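GTN Reductase (Agrobacterium tumefaciens, PDB 5N6G) probably reduces activated carbon-carbon double bonds with a flavin mononucleotide cofactor, as an ene-reductase of the Old Yellow Enzyme family. Local coordinates at residues N17-A22 and D336-L341; E78-I83 and A170-V175; W99-I104 and N181-E186; G202-R207 and Q246-Y251. All coordinates share one frame; numbering follows the deposited sequence.

Contact 1: N17-A22 and D336-L341; sequences NRIVMA and DLVRRL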
# COMPACT_ATOMS: atom_id res chain seq x y z
N ASN A 17 13.60 -13.60 -4.75
CA ASN A 17 14.63 -12.67 -4.34
C ASN A 17 13.98 -11.65 -3.42
O ASN A 17 12.77 -11.67 -3.19
CB ASN A 17 15.32 -12.01 -5.54
CG ASN A 17 14.36 -11.20 -6.38
OD1 ASN A 17 13.79 -10.20 -5.92
ND2 ASN A 17 14.19 -11.60 -7.64
N ARG A 18 14.80 -10.74 -2.90
CA ARG A 18 14.34 -9.80 -1.90
C ARG A 18 14.19 -8.39 -2.45
O ARG A 18 14.21 -7.42 -1.69
CB ARG A 18 15.27 -9.85 -0.69
CG ARG A 18 15.14 -11.18 0.03
CD ARG A 18 16.42 -11.56 0.75
NE ARG A 18 16.31 -12.90 1.35
CZ ARG A 18 16.01 -13.13 2.63
NH1 ARG A 18 15.78 -12.13 3.47
NH2 ARG A 18 15.93 -14.38 3.06
N ILE A 19 13.98 -8.27 -3.76
CA ILE A 19 13.74 -6.99 -4.41
C ILE A 19 12.24 -6.92 -4.68
O ILE A 19 11.70 -7.74 -5.42
CB ILE A 19 14.56 -6.85 -5.71
CG1 ILE A 19 16.06 -6.78 -5.41
CG2 ILE A 19 14.18 -5.60 -6.49
CD1 ILE A 19 16.95 -7.25 -6.57
N VAL A 20 11.55 -6.00 -4.02
CA VAL A 20 10.10 -5.89 -4.06
C VAL A 20 9.72 -4.67 -4.88
O VAL A 20 10.37 -3.62 -4.79
CB VAL A 20 9.55 -5.82 -2.63
CG1 VAL A 20 8.04 -5.61 -2.59
CG2 VAL A 20 9.95 -7.08 -1.86
N MET A 21 8.69 -4.81 -5.71
CA MET A 21 8.09 -3.66 -6.39
C MET A 21 7.06 -3.02 -5.47
O MET A 21 6.02 -3.62 -5.15
CB MET A 21 7.45 -4.07 -7.72
CG MET A 21 6.76 -2.92 -8.43
SD MET A 21 6.19 -3.43 -10.04
CE MET A 21 5.11 -2.07 -10.49
N ALA A 22 7.37 -1.81 -5.02
CA ALA A 22 6.47 -1.09 -4.14
C ALA A 22 5.16 -0.74 -4.85
O ALA A 22 5.10 -0.67 -6.09
CB ALA A 22 7.12 0.20 -3.64
N ASP A 336 13.21 -4.39 -15.77
CA ASP A 336 14.18 -5.41 -15.37
C ASP A 336 15.13 -4.88 -14.30
O ASP A 336 16.34 -5.09 -14.37
CB ASP A 336 14.95 -5.91 -16.58
CG ASP A 336 15.69 -4.82 -17.33
OD1 ASP A 336 15.40 -3.62 -17.14
OD2 ASP A 336 16.57 -5.17 -18.14
N LEU A 337 14.58 -4.20 -13.30
CA LEU A 337 15.39 -3.67 -12.21
C LEU A 337 16.22 -4.77 -11.56
O LEU A 337 17.38 -4.54 -11.19
CB LEU A 337 14.50 -3.01 -11.16
CG LEU A 337 15.24 -2.41 -9.96
CD1 LEU A 337 16.21 -1.31 -10.42
CD2 LEU A 337 14.26 -1.87 -8.96
N VAL A 338 15.64 -5.96 -11.39
CA VAL A 338 16.36 -7.04 -10.71
C VAL A 338 17.66 -7.35 -11.44
O VAL A 338 18.74 -7.40 -10.83
CB VAL A 338 15.46 -8.29 -10.59
CG1 VAL A 338 16.26 -9.49 -10.12
CG2 VAL A 338 14.31 -8.03 -9.63
N ARG A 339 17.58 -7.57 -12.76
CA ARG A 339 18.78 -7.86 -13.53
C ARG A 339 19.77 -6.70 -13.50
O ARG A 339 20.98 -6.90 -13.39
CB ARG A 339 18.39 -8.18 -14.97
CG ARG A 339 19.58 -8.55 -15.86
CD ARG A 339 19.14 -8.77 -17.29
NE ARG A 339 20.28 -8.79 -18.20
CZ ARG A 339 20.20 -8.56 -19.51
NH1 ARG A 339 19.02 -8.30 -20.07
NH2 ARG A 339 21.29 -8.60 -20.26
N ARG A 340 19.27 -5.46 -13.62
CA ARG A 340 20.17 -4.32 -13.57
C ARG A 340 20.89 -4.24 -12.24
O ARG A 340 22.11 -3.99 -12.20
CB ARG A 340 19.39 -3.03 -13.82
CG ARG A 340 18.94 -2.82 -15.28
CD ARG A 340 17.96 -1.64 -15.40
NE ARG A 340 17.39 -1.55 -16.75
CZ ARG A 340 17.81 -0.74 -17.71
NH1 ARG A 340 18.84 0.07 -17.51
NH2 ARG A 340 17.20 -0.76 -18.89
N LEU A 341 20.18 -4.46 -11.13
CA LEU A 341 20.85 -4.42 -9.84
C LEU A 341 21.82 -5.59 -9.69
O LEU A 341 22.91 -5.42 -9.13
CB LEU A 341 19.82 -4.44 -8.71
CG LEU A 341 18.88 -3.24 -8.61
CD1 LEU A 341 17.92 -3.40 -7.43
CD2 LEU A 341 19.66 -1.95 -8.46
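Ile19 lays its branched side chain over Val338, its CG2 methyl 4.0 Å from Val338 CG2. The pair lies between the strand wall and the outer helical layer of a TIM barrel: the contact joins the outward face of strand 19-21, the first, to helix 337-343, which comes after the eighth, next to the seam where strands 19-21 and 324-327 pair. Strand and helix run nearly antiparallel, at 148°, with their short axes 10.0 Å apart, a strand-to-helix spacing that branched aliphatic residues fill well. With CG1 beside the backbone N and CG2 anti to it (chi1 -67°), Ile19 spreads two arms along the helix. CG2 faces Val338 and, more distantly, Leu337, while CD1 reaches one turn on to Leu341 CD1 at 4.1 Å. Phe327 and Phe331 also pack on Ile19, and Val20, pointing away from the helix, meets Val52 and Ala326.

Asn17 meets Val338 tip to tip, its amide ND2 lying 3.9 Å from Val338 CG1. The touch is van der Waals; ND2 donates a hydrogen bond to Thr47 O. Asparagine suits the place because its short amide can fold back on its own backbone: OD1 accepts from Ile19 N at 2.9 Å, forming an Asx turn. On the far side of the helix, Arg340 pairs with Asp336 in a salt bridge: NE meets OD1 at 2.9 Å from above the carboxylate plane, with OD1 in the guanidinium plane.

Contact 2: E78-I83 and A170-V175; sequences EGWKKI and AGFDGV
Trp80 receives the edge of Phe172 on one face of its indole. Phe172 CZ comes within 3.5 Å of Trp80 CE3, and the ring planes stand at 62°, an offset edge-to-face pair with centroids 5.3 Å apart. The contact lies in the outer layer of the TIM barrel, where helix 74-89 packs on the loop leading into barrel strand 174-178. Chi1 of Trp80 (-80°), with CG beside the backbone N, swings the indole so that one face meets Phe172. Separately, Trp80 CB meets the methyl CB of Ala170 at 3.7 Å; small alanine suits a place where the CA atoms of Lys81 and Ala170 are 4.5 Å apart. Lys81 CA is only 3.3 Å from Ala170 O, a CA-H...O contact, and that carbonyl also accepts a hydrogen bond from Thr84 OG1. Lys81 bends at chi2, its CD passing 3.4 Å from Ala170 O and its NZ reaching 3.9 Å from Gly171 CA, with a long, weak ion pair to Asp85.

Further out, Gly171 ends the preceding helix in a Schellman motif. At its backbone angles, with positive phi, a CB would be jammed against the preceding carbonyl oxygen, so glycine fits. The turn carries the chain on to Phe172, whose side chain also touches Thr53, Ile94 and Ala96 of neighbouring barrel strands. Tyr42 and Pro69 touch the Trp80 side chain, and Trp80 NE1 donates to Gly70 O.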
# COMPACT_ATOMS: atom_id res chain seq x y z
N GLU A 78 -11.84 -10.24 -13.14
CA GLU A 78 -11.38 -10.88 -14.36
C GLU A 78 -10.14 -10.19 -14.91
O GLU A 78 -9.20 -10.85 -15.34
CB GLU A 78 -12.50 -10.87 -15.41
CG GLU A 78 -12.10 -11.47 -16.75
CD GLU A 78 -11.75 -12.95 -16.64
OE1 GLU A 78 -12.18 -13.61 -15.67
OE2 GLU A 78 -11.03 -13.46 -17.54
N GLY A 79 -10.13 -8.85 -14.89
CA GLY A 79 -8.95 -8.14 -15.36
C GLY A 79 -7.73 -8.43 -14.52
O GLY A 79 -6.62 -8.57 -15.03
N TRP A 80 -7.90 -8.49 -13.19
CA TRP A 80 -6.78 -8.85 -12.34
C TRP A 80 -6.31 -10.29 -12.57
O TRP A 80 -5.11 -10.59 -12.44
CB TRP A 80 -7.15 -8.67 -10.88
CG TRP A 80 -7.09 -7.27 -10.37
CD1 TRP A 80 -8.12 -6.58 -9.80
CD2 TRP A 80 -5.95 -6.40 -10.32
NE1 TRP A 80 -7.69 -5.34 -9.40
CE2 TRP A 80 -6.37 -5.20 -9.71
CE3 TRP A 80 -4.62 -6.52 -10.73
CZ2 TRP A 80 -5.50 -4.12 -9.50
CZ3 TRP A 80 -3.76 -5.43 -10.53
CH2 TRP A 80 -4.21 -4.26 -9.92
N LYS A 81 -7.24 -11.20 -12.89
CA LYS A 81 -6.84 -12.58 -13.13
C LYS A 81 -5.88 -12.67 -14.31
O LYS A 81 -4.95 -13.47 -14.29
CB LYS A 81 -8.08 -13.45 -13.35
CG LYS A 81 -7.81 -14.93 -13.51
CD LYS A 81 -7.25 -15.55 -12.23
CE LYS A 81 -7.10 -17.06 -12.34
NZ LYS A 81 -6.56 -17.66 -11.09
N LYS A 82 -6.10 -11.87 -15.35
CA LYS A 82 -5.15 -11.87 -16.46
C LYS A 82 -3.77 -11.43 -15.99
O LYS A 82 -2.75 -11.98 -16.43
CB LYS A 82 -5.66 -10.95 -17.57
CG LYS A 82 -4.82 -11.00 -18.84
CD LYS A 82 -5.26 -9.92 -19.83
CE LYS A 82 -4.72 -10.20 -21.22
NZ LYS A 82 -5.78 -10.69 -22.15
N ILE A 83 -3.72 -10.44 -15.09
CA ILE A 83 -2.46 -9.92 -14.57
C ILE A 83 -1.75 -10.96 -13.71
O ILE A 83 -0.55 -11.21 -13.88
CB ILE A 83 -2.71 -8.62 -13.80
CG1 ILE A 83 -3.09 -7.52 -14.79
CG2 ILE A 83 -1.48 -8.24 -12.97
CD1 ILE A 83 -3.59 -6.28 -14.17
N ALA A 170 -9.07 -13.61 -7.79
CA ALA A 170 -8.32 -13.07 -8.91
C ALA A 170 -6.92 -13.65 -9.03
O ALA A 170 -6.18 -13.24 -9.92
CB ALA A 170 -8.21 -11.56 -8.80
N GLY A 171 -6.55 -14.60 -8.17
CA GLY A 171 -5.29 -15.29 -8.31
C GLY A 171 -4.11 -14.66 -7.60
O GLY A 171 -2.98 -15.09 -7.83
N PHE A 172 -4.33 -13.66 -6.75
CA PHE A 172 -3.23 -13.08 -6.01
C PHE A 172 -2.68 -14.09 -5.01
O PHE A 172 -3.40 -14.95 -4.50
CB PHE A 172 -3.68 -11.82 -5.28
CG PHE A 172 -3.88 -10.64 -6.19
CD1 PHE A 172 -2.80 -9.88 -6.61
CD2 PHE A 172 -5.15 -10.28 -6.60
CE1 PHE A 172 -2.97 -8.79 -7.44
CE2 PHE A 172 -5.33 -9.19 -7.43
CZ PHE A 172 -4.23 -8.45 -7.87
N ASP A 173 -1.39 -13.96 -4.72
CA ASP A 173 -0.74 -14.76 -3.69
C ASP A 173 -1.10 -14.32 -2.28
O ASP A 173 -0.88 -15.08 -1.34
CB ASP A 173 0.76 -14.70 -3.91
CG ASP A 173 1.16 -15.33 -5.22
OD1 ASP A 173 1.05 -16.58 -5.33
OD2 ASP A 173 1.53 -14.58 -6.16
N GLY A 174 -1.70 -13.15 -2.14
CA GLY A 174 -2.00 -12.57 -0.85
C GLY A 174 -2.38 -11.12 -1.03
O GLY A 174 -2.58 -10.65 -2.16
N VAL A 175 -2.47 -10.41 0.08
CA VAL A 175 -2.80 -8.99 0.08
C VAL A 175 -1.85 -8.24 1.00
O VAL A 175 -1.35 -8.77 1.99
CB VAL A 175 -4.25 -8.69 0.52
CG1 VAL A 175 -5.24 -9.46 -0.36
CG2 VAL A 175 -4.49 -8.99 1.98

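Contact 3: W99-I104 and N181-E186; sequences WHVGRI and NGYLIE. With 8OZ (2-Phenylacrylic acid), chain C; FMN (flavin mononucleotide), chain B.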
# COMPACT_ATOMS: atom_id res chain seq x y z
N TRP A 99 -7.26 -1.28 -0.44
CA TRP A 99 -7.19 0.13 -0.12
C TRP A 99 -8.56 0.69 0.25
O TRP A 99 -9.57 0.33 -0.34
CB TRP A 99 -6.67 0.85 -1.33
CG TRP A 99 -6.20 2.26 -1.20
CD1 TRP A 99 -5.87 2.95 -0.07
CD2 TRP A 99 -5.94 3.13 -2.30
NE1 TRP A 99 -5.42 4.21 -0.41
CE2 TRP A 99 -5.45 4.34 -1.78
CE3 TRP A 99 -6.07 2.99 -3.69
CZ2 TRP A 99 -5.08 5.40 -2.59
CZ3 TRP A 99 -5.71 4.03 -4.50
CH2 TRP A 99 -5.23 5.24 -3.95
N HIS A 100 -8.58 1.58 1.23
CA HIS A 100 -9.71 2.47 1.47
C HIS A 100 -9.12 3.83 1.78
O HIS A 100 -8.34 3.98 2.72
CB HIS A 100 -10.61 1.98 2.62
CG HIS A 100 -11.93 2.67 2.68
ND1 HIS A 100 -12.07 4.04 2.75
CD2 HIS A 100 -13.19 2.17 2.68
CE1 HIS A 100 -13.35 4.35 2.76
NE2 HIS A 100 -14.05 3.23 2.73
N VAL A 101 -9.50 4.83 0.99
CA VAL A 101 -8.92 6.16 1.12
C VAL A 101 -9.48 7.00 2.25
O VAL A 101 -8.89 8.03 2.59
CB VAL A 101 -9.10 7.00 -0.15
CG1 VAL A 101 -8.39 6.33 -1.30
CG2 VAL A 101 -10.57 7.23 -0.47
N GLY A 102 -10.61 6.60 2.83
CA GLY A 102 -11.25 7.45 3.82
C GLY A 102 -11.52 8.84 3.30
O GLY A 102 -12.13 9.03 2.24
N ARG A 103 -11.08 9.86 4.05
CA ARG A 103 -11.42 11.24 3.70
C ARG A 103 -10.76 11.76 2.42
O ARG A 103 -11.11 12.85 1.97
CB ARG A 103 -11.06 12.18 4.85
CG ARG A 103 -9.56 12.37 5.05
CD ARG A 103 -9.32 13.26 6.27
NE ARG A 103 -7.90 13.54 6.45
CZ ARG A 103 -7.43 14.61 7.10
NH1 ARG A 103 -8.23 15.51 7.66
NH2 ARG A 103 -6.11 14.78 7.18
N ILE A 104 -9.81 11.02 1.85
CA ILE A 104 -9.05 11.52 0.69
C ILE A 104 -9.82 11.08 -0.55
O ILE A 104 -9.45 10.13 -1.25
CB ILE A 104 -7.61 11.01 0.70
CG1 ILE A 104 -6.94 11.33 2.05
CG2 ILE A 104 -6.84 11.63 -0.42
CD1 ILE A 104 -6.85 12.82 2.39
N ASN A 181 0.20 6.24 4.62
CA ASN A 181 0.07 7.45 3.81
C ASN A 181 -1.25 8.19 4.00
O ASN A 181 -1.78 8.79 3.06
CB ASN A 181 0.29 7.13 2.34
CG ASN A 181 1.67 6.56 2.10
OD1 ASN A 181 2.61 6.87 2.84
ND2 ASN A 181 1.81 5.73 1.09
N GLY A 182 -1.72 8.27 5.24
CA GLY A 182 -2.85 9.14 5.54
C GLY A 182 -4.21 8.66 5.08
O GLY A 182 -5.14 9.47 5.07
N TYR A 183 -4.36 7.40 4.69
CA TYR A 183 -5.65 6.90 4.24
C TYR A 183 -6.45 6.39 5.44
O TYR A 183 -6.18 6.76 6.58
CB TYR A 183 -5.44 5.90 3.11
CG TYR A 183 -4.88 6.63 1.90
CD1 TYR A 183 -5.64 7.57 1.22
CD2 TYR A 183 -3.57 6.43 1.46
CE1 TYR A 183 -5.14 8.25 0.11
CE2 TYR A 183 -3.06 7.13 0.36
CZ TYR A 183 -3.86 8.02 -0.31
OH TYR A 183 -3.38 8.71 -1.39
N LEU A 184 -7.52 5.63 5.19
CA LEU A 184 -8.53 5.44 6.24
C LEU A 184 -7.94 4.88 7.53
O LEU A 184 -8.26 5.36 8.62
CB LEU A 184 -9.65 4.52 5.75
CG LEU A 184 -10.78 4.30 6.77
CD1 LEU A 184 -11.55 5.58 7.02
CD2 LEU A 184 -11.72 3.16 6.31
N ILE A 185 -7.16 3.80 7.44
CA ILE A 185 -6.68 3.16 8.66
C ILE A 185 -5.79 4.12 9.42
O ILE A 185 -5.88 4.23 10.65
CB ILE A 185 -5.97 1.84 8.34
CG1 ILE A 185 -6.97 0.84 7.74
CG2 ILE A 185 -5.37 1.22 9.60
CD1 ILE A 185 -6.36 -0.45 7.22
N GLU A 186 -4.93 4.85 8.71
CA GLU A 186 -4.07 5.84 9.35
C GLU A 186 -4.86 6.98 9.95
O GLU A 186 -4.45 7.58 10.96
CB GLU A 186 -3.07 6.45 8.36
CG GLU A 186 -1.73 5.87 8.45
CD GLU A 186 -0.60 6.83 8.09
OE1 GLU A 186 -0.80 8.05 7.81
OE2 GLU A 186 0.51 6.30 8.08
C4 8OZ C . 0.37 8.84 -5.32
C5 8OZ C . -0.75 9.30 -5.96
C6 8OZ C . -1.99 8.85 -5.57
C7 8OZ C . -2.11 7.93 -4.54
C8 8OZ C . -0.29 6.51 -1.60
C 8OZ C . -1.93 5.37 -3.03
O 8OZ C . -0.25 5.59 -0.81
C1 8OZ C . -1.10 6.39 -2.86
C2 8OZ C . -0.98 7.46 -3.89
C3 8OZ C . 0.27 7.93 -4.28
O1 8OZ C . 0.33 7.64 -1.39
N1 FMN B . 2.34 4.07 -1.92
C2 FMN B . 1.32 3.20 -1.60
O2 FMN B . 1.27 2.63 -0.49
N3 FMN B . 0.35 2.92 -2.53
C4 FMN B . 0.26 3.47 -3.80
O4 FMN B . -0.63 3.12 -4.57
C4A FMN B . 1.31 4.41 -4.12
N5 FMN B . 1.31 4.95 -5.31
C5A FMN B . 2.41 5.72 -5.65
C6 FMN B . 2.49 6.21 -6.95
C7 FMN B . 3.62 6.89 -7.39
C7M FMN B . 3.66 7.38 -8.82
C8 FMN B . 4.69 7.10 -6.52
C8M FMN B . 5.95 7.77 -6.98
C9 FMN B . 4.61 6.63 -5.21
C9A FMN B . 3.48 5.94 -4.78
N10 FMN B . 3.42 5.35 -3.50
C10 FMN B . 2.33 4.61 -3.12
C1' FMN B . 4.62 5.40 -2.65
C2' FMN B . 5.64 4.36 -3.09
O2' FMN B . 5.14 3.04 -2.88
C3' FMN B . 6.99 4.50 -2.37
O3' FMN B . 6.78 4.45 -0.96
C4' FMN B . 7.73 5.80 -2.70
O4' FMN B . 7.83 5.96 -4.12
C5' FMN B . 9.09 5.86 -2.05
O5' FMN B . 9.94 4.80 -2.54
P FMN B . 11.13 5.01 -3.62
O1P FMN B . 12.12 5.94 -2.96
O2P FMN B . 10.48 5.66 -4.82
O3P FMN B . 11.65 3.64 -3.87
O HOH W 1 -6.35 2.83 4.66
O HOH W 2 -5.47 12.09 5.76
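The substrate pocket above the flavin of this Old Yellow Enzyme is walled in part by the C-terminal ends of barrel strands 94-99 and 174-178 and the loops after them. Trp99 points the NE1 edge of its indole at one face of Tyr183, with NE1 3.4 Å from Tyr183 CG and the planes at 89°, a T-shaped pair. Both rings touch the bound 2-phenylacrylic acid: Trp99 CZ2 lies 3.2 Å from its atom C, and Tyr183 CE2 lies beside its carboxylate. Val101 and Ile104 pack against the CD1-CE1 side of the tyrosine, whose OH is hydrogen-bonded to Tyr65 OH.

Behind the rings, Leu184 N donates to His100 O at 3.1 Å, and Leu184 CD2 sits over the imidazole face in a CH-pi contact. The imidazole is held by Gly102 N, which donates in the ring plane to His100 ND1 at 2.9 Å, and by Gln61 at NE2. Gly102, with positive phi, leaves room for Leu184 CD1.

Asn181 ND2 donates to ligand atom O at 2.8 Å, and His178 NE2 is hydrogen-bonded to the ligand, both gripping the acid group. These bonds probably make it more electron-withdrawing, polarising the double bond for hydride from reduced flavin, as in relatives.

Contact 4: G202-R207 and Q246-Y251; sequences GSIENR and QPLYNY
Two helix N-terminal regions lie side by side here, the first turn of helix 204-222 against helix 245-256, with Ile204 and Leu248 the nearest pair of CA atoms at 5.7 Å. This is helix-to-helix packing on the outside of the TIM barrel. Ile204 is the central apolar residue. Its CG2 methyl, anti to the backbone N, lies 3.7 Å from Tyr251 CD2, while CD1 at the other end of the side chain meets Pro247 CB at 3.8 Å. A beta-branched residue suits the place because its two arms serve different partners one helical turn apart. Leu248 packs alongside, its CD1 near Ile204 CG2.

Tyr251 extends from its helix with CG anti to the backbone N (chi1 172°), and carries its hydroxyl across to Glu205, where Tyr251 OH lies 3.6 Å from Glu205 CG. The glutamate thus offers its aliphatic part to the phenol. A water links the two helices, donating to Glu205 O and lying 2.9 Å from Tyr251 OH.

At the start of the first helix Ser203 is the N-cap, its OG accepting from Asn206 N at 3.0 Å. Arg207 bends at chi3 so that NE donates to Gly202 O, 3.1 Å away, and Leu248 CD1 lies over one face of its guanidinium. Arg207 NH1 also bonds to Leu189 O and forms a salt bridge with Glu242. Tyr249, pointing away from the first helix, packs on Phe289 of helix 286-295 and on helix 184-189, so helix 245-256 is flanked by these neighbours as well as by helix 204-222.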
# COMPACT_ATOMS: atom_id res chain seq x y z
N GLY A 202 -9.16 8.24 21.20
CA GLY A 202 -8.53 8.57 22.47
C GLY A 202 -7.21 7.85 22.66
O GLY A 202 -6.17 8.26 22.15
N SER A 203 -7.26 6.76 23.41
CA SER A 203 -6.07 6.00 23.76
C SER A 203 -5.42 5.38 22.53
O SER A 203 -6.02 5.21 21.47
CB SER A 203 -6.42 4.89 24.75
OG SER A 203 -7.27 3.92 24.17
N ILE A 204 -4.15 5.02 22.70
CA ILE A 204 -3.43 4.29 21.66
C ILE A 204 -4.16 2.99 21.32
O ILE A 204 -4.31 2.64 20.14
CB ILE A 204 -1.99 4.01 22.13
CG1 ILE A 204 -1.17 5.30 22.02
CG2 ILE A 204 -1.35 2.85 21.38
CD1 ILE A 204 0.16 5.23 22.78
N GLU A 205 -4.61 2.26 22.34
CA GLU A 205 -5.32 1.00 22.11
C GLU A 205 -6.58 1.23 21.29
O GLU A 205 -6.92 0.43 20.41
CB GLU A 205 -5.69 0.35 23.45
CG GLU A 205 -4.48 -0.09 24.32
CD GLU A 205 -3.71 1.03 25.07
OE1 GLU A 205 -4.12 2.22 25.11
OE2 GLU A 205 -2.65 0.70 25.64
N ASN A 206 -7.30 2.31 21.59
CA ASN A 206 -8.53 2.60 20.86
C ASN A 206 -8.23 3.02 19.43
O ASN A 206 -8.96 2.64 18.50
CB ASN A 206 -9.32 3.69 21.57
CG ASN A 206 -10.06 3.17 22.78
OD1 ASN A 206 -9.96 1.98 23.14
ND2 ASN A 206 -10.83 4.04 23.41
N ARG A 207 -7.19 3.85 19.24
CA ARG A 207 -6.86 4.30 17.88
C ARG A 207 -6.32 3.16 17.00
O ARG A 207 -6.49 3.21 15.77
CB ARG A 207 -5.87 5.46 17.95
CG ARG A 207 -6.56 6.73 18.50
CD ARG A 207 -5.69 7.96 18.37
NE ARG A 207 -4.72 8.07 19.46
CZ ARG A 207 -3.43 8.35 19.30
NH1 ARG A 207 -2.89 8.51 18.10
NH2 ARG A 207 -2.67 8.50 20.38
N GLN A 246 6.12 7.01 18.32
CA GLN A 246 6.81 5.80 18.77
C GLN A 246 5.93 4.92 19.65
O GLN A 246 5.86 3.70 19.39
CB GLN A 246 8.12 6.15 19.49
CG GLN A 246 9.02 4.93 19.63
CD GLN A 246 9.90 4.72 18.42
OE1 GLN A 246 10.63 5.62 18.04
NE2 GLN A 246 9.88 3.51 17.85
N PRO A 247 5.29 5.42 20.70
CA PRO A 247 4.46 4.50 21.51
C PRO A 247 3.30 3.93 20.73
O PRO A 247 2.90 2.78 20.96
CB PRO A 247 4.00 5.37 22.70
CG PRO A 247 4.29 6.78 22.30
CD PRO A 247 5.42 6.75 21.31
N LEU A 248 2.75 4.72 19.80
CA LEU A 248 1.63 4.30 18.99
C LEU A 248 2.02 3.14 18.10
O LEU A 248 1.37 2.08 18.10
CB LEU A 248 1.18 5.47 18.12
CG LEU A 248 0.04 5.27 17.13
CD1 LEU A 248 -1.27 4.90 17.82
CD2 LEU A 248 -0.08 6.53 16.27
N TYR A 249 3.08 3.34 17.32
CA TYR A 249 3.49 2.35 16.33
C TYR A 249 4.18 1.15 16.97
O TYR A 249 4.01 0.03 16.49
CB TYR A 249 4.36 3.02 15.27
CG TYR A 249 3.49 3.61 14.20
CD1 TYR A 249 3.08 2.84 13.10
CD2 TYR A 249 2.99 4.90 14.32
CE1 TYR A 249 2.26 3.37 12.13
CE2 TYR A 249 2.16 5.43 13.37
CZ TYR A 249 1.79 4.67 12.28
OH TYR A 249 0.96 5.23 11.36
N ASN A 250 4.92 1.35 18.07
CA ASN A 250 5.44 0.19 18.78
C ASN A 250 4.31 -0.68 19.29
O ASN A 250 4.38 -1.90 19.20
CB ASN A 250 6.36 0.62 19.91
CG ASN A 250 7.78 0.99 19.43
OD1 ASN A 250 8.00 1.30 18.24
ND2 ASN A 250 8.73 0.98 20.35
N TYR A 251 3.23 -0.07 19.79
CA TYR A 251 2.07 -0.84 20.22
C TYR A 251 1.47 -1.61 19.05
O TYR A 251 1.15 -2.79 19.16
CB TYR A 251 1.02 0.06 20.86
CG TYR A 251 -0.28 -0.67 21.16
CD1 TYR A 251 -0.43 -1.38 22.33
CD2 TYR A 251 -1.32 -0.65 20.25
CE1 TYR A 251 -1.61 -2.06 22.59
CE2 TYR A 251 -2.47 -1.33 20.49
CZ TYR A 251 -2.62 -2.03 21.66
OH TYR A 251 -3.80 -2.73 21.93
O HOH W 3 -5.95 -2.13 20.14

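Overall arrangement
All four contacts belong to one TIM barrel, which carries the flavin at the C-terminal ends of its eight parallel strands. Contact 3 is the one that touches 2-phenylacrylic acid. Contact 1 joins the first strand to the helix after the eighth and reaches the cofactor pocket through Ala22; its centre is about 28 Å from that of contact 3, on the opposite side of the chain's centre. Contact 2 lies in the outer layer, the Trp80 side chain about 10 Å from the flavin, and strand 174-178 leads from it into the loop of contact 3. Contact 4 is remote from the annotated sites, yet it touches contact 3, where Glu186 OE2 approaches Tyr249 OH at 3.5 Å; their centres are about 17 Å apart.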